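Local coordinates for L-lactate dehydrogenase (Trichomonas vaginalis, PDB 4UUL), which probably reduces pyruvate to L-lactate with NADH as coenzyme, as a member of the lactate/malate dehydrogenase superfamily, at residues 6-11 and 75-80. The protein carries 1 engineered substitution. Residues are numbered along the deposited sequence; the frame is centred on the assembly and turned at random.
Sequences HVLITG and AAFKDI
H6 and I80 bring their backbones closest, CA to CA 4.7 Å, while the CA atoms of L8 and A76 stand 6.5 Å apart; the segment 6-11 here faces the last turn of a short helix that finishes at F77 and passes through a type II turn, F77 to I80, with D79 at positive phi. No hydrogen bond links the two segments; packing, most of it around L8, holds the helix end against the strand. L8 sends CG anti to its backbone N (chi1 169°), and its two methyl groups divide the work. L8 CD2 sits over one face of the F77 ring, 3.7 Å from the centroid and 25° off the normal, a CH-pi contact displaced toward the rim, where L8 CD2 lies 3.4 Å from F77 CE2. L8 CD1 instead meets A76, reaching A76 O at 3.6 Å and A76 CB at 3.9 Å. This is the Rossmann-fold NAD-binding domain: strand 5-10 lies inside the parallel sheet between strands 35-40 and 82-85, and helix 73-77 packs on it just before the chain enters strand 82-85. F77 also touches helix 97-118 and L40. From the turn, I80 extends CD1 to L8 CB, 3.8 Å away. At the start of the segment, H6 CB lies 3.8 Å from D79 O, a plain van der Waals contact; the H6 ring turns away to stack with Y36, and its ND1 hydrogen-bonds to H38. The segment continues to G11, predicted to belong to the NAD-binding glycine-rich loop.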
loop_
_atom_site.group_PDB
_atom_site.type_symbol
_atom_site.label_atom_id
_atom_site.label_comp_id
_atom_site.label_asym_id
_atom_site.label_seq_id
_atom_site.Cartn_x
_atom_site.Cartn_y
_atom_site.Cartn_z
ATOM N N HIS B 6 18.147 -7.558 1.814
ATOM C CA HIS B 6 18.140 -7.030 0.474
ATOM C C HIS B 6 17.044 -7.663 -0.353
ATOM O O HIS B 6 17.017 -8.881 -0.557
ATOM C CB HIS B 6 19.525 -7.197 -0.164
ATOM C CG HIS B 6 20.506 -6.197 0.339
ATOM N ND1 HIS B 6 21.103 -5.249 -0.461
ATOM C CD2 HIS B 6 20.992 -5.990 1.592
ATOM C CE1 HIS B 6 21.886 -4.471 0.286
ATOM N NE2 HIS B 6 21.845 -4.917 1.528
ATOM N N VAL B 7 16.131 -6.841 -0.862
ATOM C CA VAL B 7 14.921 -7.294 -1.527
ATOM C C VAL B 7 14.863 -6.735 -2.922
ATOM O O VAL B 7 14.869 -5.532 -3.110
ATOM C CB VAL B 7 13.676 -6.779 -0.735
ATOM C CG1 VAL B 7 12.404 -7.207 -1.446
ATOM C CG2 VAL B 7 13.718 -7.232 0.716
ATOM N N LEU B 8 14.756 -7.628 -3.902
ATOM C CA LEU B 8 14.613 -7.233 -5.302
ATOM C C LEU B 8 13.131 -7.208 -5.698
ATOM O O LEU B 8 12.372 -8.123 -5.396
ATOM C CB LEU B 8 15.336 -8.225 -6.207
ATOM C CG LEU B 8 15.065 -8.113 -7.702
ATOM C CD1 LEU B 8 15.502 -6.762 -8.289
ATOM C CD2 LEU B 8 15.717 -9.242 -8.450
ATOM N N ILE B 9 12.738 -6.159 -6.416
ATOM C CA ILE B 9 11.465 -6.082 -7.120
ATOM C C ILE B 9 11.758 -5.768 -8.579
ATOM O O ILE B 9 12.392 -4.769 -8.868
ATOM C CB ILE B 9 10.531 -4.986 -6.537
ATOM C CG1 ILE B 9 10.303 -5.218 -5.035
ATOM C CG2 ILE B 9 9.232 -4.945 -7.311
ATOM C CD1 ILE B 9 9.648 -4.009 -4.351
ATOM N N THR B 10 11.382 -6.680 -9.486
ATOM C CA THR B 10 11.502 -6.422 -10.904
ATOM C C THR B 10 10.264 -5.729 -11.418
ATOM O O THR B 10 9.222 -5.740 -10.770
ATOM C CB THR B 10 11.771 -7.718 -11.720
ATOM O OG1 THR B 10 10.594 -8.501 -11.654
ATOM C CG2 THR B 10 12.982 -8.419 -11.184
ATOM N N GLY B 11 10.342 -5.088 -12.587
ATOM C CA GLY B 11 9.197 -4.285 -13.037
ATOM C C GLY B 11 8.825 -3.199 -12.045
ATOM O O GLY B 11 7.656 -2.851 -11.882
ATOM N N ALA B 75 23.570 -5.008 -10.499
ATOM C CA ALA B 75 23.212 -4.147 -9.390
ATOM C C ALA B 75 21.887 -4.601 -8.750
ATOM O O ALA B 75 21.672 -4.430 -7.551
ATOM C CB ALA B 75 23.109 -2.720 -9.864
ATOM N N ALA B 76 20.969 -5.116 -9.559
ATOM C CA ALA B 76 19.662 -5.509 -9.085
ATOM C C ALA B 76 19.702 -6.812 -8.290
ATOM O O ALA B 76 18.963 -6.967 -7.328
ATOM C CB ALA B 76 18.727 -5.641 -10.262
ATOM N N PHE B 77 20.558 -7.747 -8.696
ATOM C CA PHE B 77 20.538 -9.097 -8.122
ATOM C C PHE B 77 21.629 -9.343 -7.074
ATOM O O PHE B 77 21.605 -10.338 -6.379
ATOM C CB PHE B 77 20.631 -10.191 -9.211
ATOM C CG PHE B 77 19.376 -10.328 -10.068
ATOM C CD1 PHE B 77 19.189 -9.524 -11.176
ATOM C CD2 PHE B 77 18.387 -11.240 -9.757
ATOM C CE1 PHE B 77 18.072 -9.633 -11.955
ATOM C CE2 PHE B 77 17.265 -11.344 -10.556
ATOM C CZ PHE B 77 17.107 -10.546 -11.629
ATOM N N LYS B 78 22.599 -8.443 -6.971
ATOM C CA LYS B 78 23.771 -8.658 -6.123
ATOM C C LYS B 78 23.410 -8.832 -4.648
ATOM O O LYS B 78 22.888 -7.930 -4.000
ATOM C CB LYS B 78 24.803 -7.554 -6.301
ATOM C CG LYS B 78 26.078 -7.840 -5.554
ATOM C CD LYS B 78 27.149 -6.812 -5.900
ATOM C CE LYS B 78 28.438 -7.052 -5.113
ATOM N NZ LYS B 78 29.546 -6.114 -5.494
ATOM N N ASP B 79 23.696 -10.009 -4.133
ATOM C CA ASP B 79 23.593 -10.349 -2.721
ATOM C C ASP B 79 22.178 -10.171 -2.176
ATOM O O ASP B 79 22.004 -9.922 -0.967
ATOM C CB ASP B 79 24.627 -9.587 -1.882
ATOM C CG ASP B 79 26.068 -9.911 -2.276
ATOM O OD1 ASP B 79 26.326 -11.039 -2.724
ATOM O OD2 ASP B 79 26.940 -9.051 -2.122
ATOM N N ILE B 80 21.170 -10.390 -3.009
ATOM C CA ILE B 80 19.799 -10.311 -2.529
ATOM C C ILE B 80 19.407 -11.493 -1.649
ATOM O O ILE B 80 19.859 -12.615 -1.876
ATOM C CB ILE B 80 18.786 -10.055 -3.660
ATOM C CG1 ILE B 80 18.792 -11.201 -4.684
ATOM C CG2 ILE B 80 19.069 -8.690 -4.297
ATOM C CD1 ILE B 80 17.625 -11.138 -5.618
#